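Local coordinates for predicted component of a thermophile-specific DNA repair system, contains a RAMP domain (Methanopyrus kandleri, PDB 4N0L), which binds RNA, probably CRISPR RNA, as the RRM-like Csm3 RAMP protein of a type III-A CRISPR system, and carries a bound zinc ion, at residues A[168-182]-A[223-237]. Residues are numbered along the deposited sequence; the frame is centred on the assembly and turned at random. Where two conformers were deposited one is given.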
# COMPACT_ATOMS: atom_id res chain seq x y z
N LYS A 168 -13.82 -3.78 -6.34
CA LYS A 168 -12.84 -4.77 -5.92
C LYS A 168 -12.25 -4.47 -4.55
O LYS A 168 -11.82 -3.35 -4.28
CB LYS A 168 -11.70 -4.88 -6.94
CG LYS A 168 -11.00 -6.22 -6.90
CD LYS A 168 -9.49 -6.07 -7.00
CE LYS A 168 -8.81 -7.43 -6.98
NZ LYS A 168 -9.06 -8.15 -5.70
N GLU A 169 -12.24 -5.48 -3.69
CA GLU A 169 -11.57 -5.38 -2.41
C GLU A 169 -10.06 -5.38 -2.60
O GLU A 169 -9.53 -6.18 -3.38
CB GLU A 169 -11.99 -6.53 -1.48
CG GLU A 169 -11.41 -6.44 -0.08
CD GLU A 169 -11.86 -5.21 0.68
OE1 GLU A 169 -12.98 -4.72 0.41
OE2 GLU A 169 -11.10 -4.72 1.54
N ALA A 170 -9.38 -4.46 -1.92
CA ALA A 170 -7.93 -4.36 -1.97
C ALA A 170 -7.25 -5.67 -1.61
O ALA A 170 -7.68 -6.37 -0.69
CB ALA A 170 -7.44 -3.25 -1.05
N ARG A 171 -6.18 -6.01 -2.33
CA ARG A 171 -5.37 -7.17 -2.01
C ARG A 171 -4.45 -6.92 -0.82
O ARG A 171 -3.94 -7.86 -0.21
CB ARG A 171 -4.54 -7.59 -3.23
CG ARG A 171 -5.31 -8.43 -4.23
CD ARG A 171 -4.50 -8.71 -5.48
NE ARG A 171 -5.34 -9.26 -6.54
CZ ARG A 171 -4.91 -9.54 -7.77
NH1 ARG A 171 -3.64 -9.33 -8.09
NH2 ARG A 171 -5.74 -10.03 -8.67
N VAL A 172 -4.23 -5.65 -0.49
CA VAL A 172 -3.35 -5.31 0.63
C VAL A 172 -4.11 -4.67 1.79
O VAL A 172 -5.05 -3.90 1.60
CB VAL A 172 -2.21 -4.36 0.21
CG1 VAL A 172 -1.28 -5.05 -0.78
CG2 VAL A 172 -2.76 -3.07 -0.38
N ALA A 173 -3.69 -5.02 3.00
CA ALA A 173 -4.23 -4.40 4.21
C ALA A 173 -3.09 -4.03 5.14
O ALA A 173 -2.20 -4.83 5.41
CB ALA A 173 -5.20 -5.34 4.90
N PHE A 174 -3.12 -2.79 5.63
CA PHE A 174 -2.10 -2.30 6.55
C PHE A 174 -2.61 -2.35 7.98
O PHE A 174 -3.69 -1.85 8.27
CB PHE A 174 -1.68 -0.87 6.19
CG PHE A 174 -0.87 -0.76 4.93
CD1 PHE A 174 0.48 -0.47 4.99
CD2 PHE A 174 -1.46 -0.95 3.69
CE1 PHE A 174 1.23 -0.36 3.83
CE2 PHE A 174 -0.71 -0.84 2.53
CZ PHE A 174 0.63 -0.55 2.60
N ARG A 175 -1.83 -2.94 8.87
CA ARG A 175 -2.17 -2.94 10.28
C ARG A 175 -1.89 -1.56 10.86
O ARG A 175 -0.96 -0.88 10.41
CB ARG A 175 -1.38 -4.00 11.04
CG ARG A 175 -1.93 -4.33 12.42
CD ARG A 175 -1.48 -5.71 12.87
NE ARG A 175 -1.91 -6.02 14.23
CZ ARG A 175 -1.33 -5.52 15.32
NH1 ARG A 175 -0.30 -4.70 15.20
NH2 ARG A 175 -1.78 -5.85 16.52
N ASP A 176 -2.69 -1.14 11.83
CA ASP A 176 -2.42 0.11 12.53
C ASP A 176 -1.01 0.05 13.11
O ASP A 176 -0.64 -0.92 13.77
CB ASP A 176 -3.45 0.36 13.64
CG ASP A 176 -4.80 0.79 13.09
OD1 ASP A 176 -4.88 1.11 11.89
OD2 ASP A 176 -5.78 0.82 13.87
N ALA A 177 -0.22 1.08 12.83
CA ALA A 177 1.17 1.12 13.27
C ALA A 177 1.31 1.87 14.58
O ALA A 177 1.24 3.10 14.61
CB ALA A 177 2.05 1.74 12.19
N HIS A 178 1.52 1.13 15.66
CA HIS A 178 1.67 1.72 16.98
C HIS A 178 3.14 1.75 17.37
O HIS A 178 3.94 0.96 16.86
CB HIS A 178 0.86 0.92 18.01
CG HIS A 178 -0.62 1.04 17.84
ND1 HIS A 178 -1.37 2.03 18.45
CD2 HIS A 178 -1.50 0.30 17.12
CE1 HIS A 178 -2.64 1.89 18.12
NE2 HIS A 178 -2.74 0.85 17.31
N PRO A 179 3.52 2.67 18.28
CA PRO A 179 4.93 2.73 18.68
C PRO A 179 5.39 1.44 19.36
O PRO A 179 4.63 0.85 20.13
CB PRO A 179 4.97 3.92 19.65
CG PRO A 179 3.57 4.09 20.11
CD PRO A 179 2.70 3.68 18.97
N THR A 180 6.60 1.01 19.06
CA THR A 180 7.16 -0.20 19.66
C THR A 180 7.52 0.07 21.12
O THR A 180 7.62 1.23 21.53
CB THR A 180 8.41 -0.70 18.91
OG1 THR A 180 9.48 0.24 19.07
CG2 THR A 180 8.10 -0.86 17.42
N THR A 181 7.70 -1.00 21.89
CA THR A 181 8.09 -0.87 23.30
C THR A 181 9.37 -0.06 23.44
O THR A 181 9.49 0.78 24.33
CB THR A 181 8.28 -2.26 23.95
OG1 THR A 181 7.01 -2.94 24.00
CG2 THR A 181 8.83 -2.13 25.36
N TYR A 182 10.33 -0.31 22.55
CA TYR A 182 11.57 0.46 22.50
C TYR A 182 11.28 1.95 22.31
O TYR A 182 11.92 2.80 22.92
CB TYR A 182 12.48 -0.05 21.38
CG TYR A 182 13.58 0.92 21.00
CD1 TYR A 182 14.74 1.01 21.76
CD2 TYR A 182 13.48 1.72 19.87
CE1 TYR A 182 15.75 1.89 21.42
CE2 TYR A 182 14.49 2.60 19.52
CZ TYR A 182 15.62 2.68 20.29
OH TYR A 182 16.63 3.55 19.95
N ARG A 223 9.76 4.54 16.28
CA ARG A 223 9.53 3.34 15.50
C ARG A 223 8.14 2.77 15.74
O ARG A 223 7.70 2.63 16.89
CB ARG A 223 10.61 2.30 15.81
CG ARG A 223 11.99 2.72 15.32
CD ARG A 223 13.10 1.97 16.03
NE ARG A 223 14.41 2.57 15.80
CZ ARG A 223 15.32 2.08 14.98
NH1 ARG A 223 15.08 0.98 14.29
NH2 ARG A 223 16.49 2.70 14.84
N PHE A 224 7.45 2.46 14.65
CA PHE A 224 6.09 1.95 14.71
C PHE A 224 6.03 0.58 14.04
O PHE A 224 6.64 0.37 12.99
CB PHE A 224 5.11 2.93 14.06
CG PHE A 224 5.09 4.28 14.72
CD1 PHE A 224 6.09 5.22 14.47
CD2 PHE A 224 4.07 4.62 15.60
CE1 PHE A 224 6.07 6.46 15.09
CE2 PHE A 224 4.04 5.87 16.21
CZ PHE A 224 5.05 6.78 15.96
N GLY A 225 5.32 -0.35 14.67
CA GLY A 225 5.20 -1.70 14.16
C GLY A 225 4.64 -1.75 12.75
O GLY A 225 3.66 -1.07 12.45
N LEU A 226 5.27 -2.55 11.91
CA LEU A 226 4.82 -2.73 10.54
C LEU A 226 4.43 -4.18 10.29
O LEU A 226 5.27 -5.06 10.26
CB LEU A 226 5.90 -2.29 9.55
CG LEU A 226 5.50 -2.34 8.08
CD1 LEU A 226 4.40 -1.34 7.78
CD2 LEU A 226 6.70 -2.09 7.20
N GLU A 227 3.15 -4.41 10.12
CA GLU A 227 2.47 -5.47 9.43
C GLU A 227 1.46 -5.09 8.12
O GLU A 227 0.40 -4.39 7.98
CB GLU A 227 1.67 -6.19 10.51
CG GLU A 227 1.29 -7.62 10.13
CD GLU A 227 0.43 -8.30 11.17
OE1 GLU A 227 -0.65 -8.83 10.79
OE2 GLU A 227 0.83 -8.34 12.35
N VAL A 228 1.99 -5.71 7.07
CA VAL A 228 1.23 -5.51 5.84
C VAL A 228 0.84 -6.87 5.28
O VAL A 228 1.70 -7.70 5.00
CB VAL A 228 2.04 -4.72 4.80
CG1 VAL A 228 1.18 -4.40 3.59
CG2 VAL A 228 2.60 -3.44 5.41
N VAL A 229 -0.46 -7.09 5.10
CA VAL A 229 -0.95 -8.37 4.62
C VAL A 229 -1.41 -8.29 3.17
O VAL A 229 -2.29 -7.50 2.83
CB VAL A 229 -2.13 -8.89 5.48
CG1 VAL A 229 -2.54 -10.29 5.03
CG2 VAL A 229 -1.75 -8.90 6.96
N TYR A 230 -0.79 -9.10 2.31
CA TYR A 230 -1.18 -9.18 0.91
C TYR A 230 -1.92 -10.48 0.63
O TYR A 230 -1.41 -11.57 0.91
CB TYR A 230 0.05 -9.06 0.00
CG TYR A 230 -0.22 -9.42 -1.45
CD1 TYR A 230 0.03 -10.70 -1.93
CD2 TYR A 230 -0.71 -8.47 -2.34
CE1 TYR A 230 -0.22 -11.02 -3.26
CE2 TYR A 230 -0.96 -8.79 -3.66
CZ TYR A 230 -0.71 -10.06 -4.11
OH TYR A 230 -0.95 -10.38 -5.43
N ARG A 231 -3.12 -10.38 0.08
CA ARG A 231 -3.91 -11.56 -0.26
C ARG A 231 -3.59 -12.06 -1.66
O ARG A 231 -3.83 -11.37 -2.65
CB ARG A 231 -5.41 -11.26 -0.14
CG ARG A 231 -5.86 -10.83 1.25
CD ARG A 231 -7.36 -10.61 1.31
NE ARG A 231 -7.82 -9.60 0.36
CZ ARG A 231 -8.34 -9.87 -0.83
NH1 ARG A 231 -8.46 -11.13 -1.23
NH2 ARG A 231 -8.73 -8.89 -1.63
N VAL A 232 -3.04 -13.27 -1.73
CA VAL A 232 -2.73 -13.88 -3.02
C VAL A 232 -4.02 -14.32 -3.70
O VAL A 232 -4.75 -15.16 -3.17
CB VAL A 232 -1.78 -15.09 -2.87
CG1 VAL A 232 -1.51 -15.73 -4.22
CG2 VAL A 232 -0.49 -14.67 -2.19
N GLU A 233 -4.31 -13.75 -4.86
CA GLU A 233 -5.53 -14.07 -5.59
C GLU A 233 -5.21 -14.63 -6.96
O GLU A 233 -5.89 -15.54 -7.44
CB GLU A 233 -6.42 -12.83 -5.73
CG GLU A 233 -7.20 -12.47 -4.48
CD GLU A 233 -7.97 -11.17 -4.64
OE1 GLU A 233 -7.74 -10.45 -5.63
OE2 GLU A 233 -8.82 -10.88 -3.77
N ASP A 234 -4.18 -14.08 -7.58
CA ASP A 234 -3.80 -14.47 -8.93
C ASP A 234 -2.30 -14.73 -9.00
O ASP A 234 -1.50 -13.80 -8.94
CB ASP A 234 -4.19 -13.39 -9.93
CG ASP A 234 -3.99 -13.82 -11.36
OD1 ASP A 234 -4.98 -14.26 -11.99
OD2 ASP A 234 -2.85 -13.74 -11.86
N GLY A 235 -1.93 -16.01 -9.11
CA GLY A 235 -0.54 -16.42 -9.15
C GLY A 235 0.31 -15.70 -10.19
O GLY A 235 1.48 -15.42 -9.95
N GLU A 236 -0.30 -15.42 -11.33
CA GLU A 236 0.40 -14.76 -12.43
C GLU A 236 0.74 -13.31 -12.11
O GLU A 236 1.67 -12.74 -12.68
CB GLU A 236 -0.43 -14.85 -13.71
CG GLU A 236 -0.41 -16.23 -14.35
CD GLU A 236 -1.53 -16.42 -15.35
OE1 GLU A 236 -2.64 -16.82 -14.92
OE2 GLU A 236 -1.32 -16.18 -16.55
N GLU A 237 -0.04 -12.71 -11.21
CA GLU A 237 0.17 -11.31 -10.83
C GLU A 237 0.87 -11.17 -9.48
O GLU A 237 1.05 -10.06 -8.99
CB GLU A 237 -1.17 -10.57 -10.79
CG GLU A 237 -1.68 -10.12 -12.15
CD GLU A 237 -3.16 -9.79 -12.13
OE1 GLU A 237 -3.76 -9.78 -11.04
OE2 GLU A 237 -3.72 -9.52 -13.22
O HOH W 1 1.53 -2.01 10.83
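Arg171 and Glu233 meet in a salt-bridge network where strand 223-231 ends. Arg171 NE bonds to Glu233 OE1 at 2.8 Å, arriving from above the carboxylate plane. Lys168 NZ reaches the same oxygen on its syn lone pair, at 2.7 Å. The extended Arg171 chain, with CG beside its backbone N (chi1 -81°), also carries NH1 and NH2 end-on to Glu237 OE1, which lies in the guanidinium plane. The other oxygen, Glu237 OE2, is hydrogen-bonded to Thr114. Asp241, on helix 238-255, is a third acidic partner of Arg171 and also hydrogen-bonds with Tyr230 OH. These opposite charges probably favour ionised forms on both sides. Arg231 turns back at chi3 (-59°). Its NH2 bonds to Ala170 O at 2.9 Å, from above the carbonyl plane, while its NH1 holds Glu233 OE2. The side chain of Lys168 lies about 9 Å from the bound zinc ion.

Backbone bonds pair the strands antiparallel. Ala173 and Val229 bond to each other in both directions, and Arg231 N bonds to Arg171 O, Arg175 N to Glu227 O. Strand 172-174 is the outermost strand, within this chain, of the antiparallel sheet of the RRM-like fold, with strand 7-16 on the other side of 223-231. Pairing then breaks. One water bridges Arg175 O, Gly225 O and Glu227 N. A second ladder follows with the register shifted by one, through Gly225 N to His178 O and Thr180 N to Arg223 O.

Val172, Phe174, Val228 and Tyr230 share one sheet face, where helix 238-255 touches Val172, Phe174 and Tyr230. Val228 CG1 sits over the centre of the Phe174 ring, 4.0 Å from its centroid. Val172 CG1 meets the edge of the Tyr230 ring, 3.8 Å from CD2. In the second ladder, Phe224, which also touches Leu16 of strand 7-16, packs its CB on Ala177 CB at 3.8 Å and its CD2 near Pro179 CD.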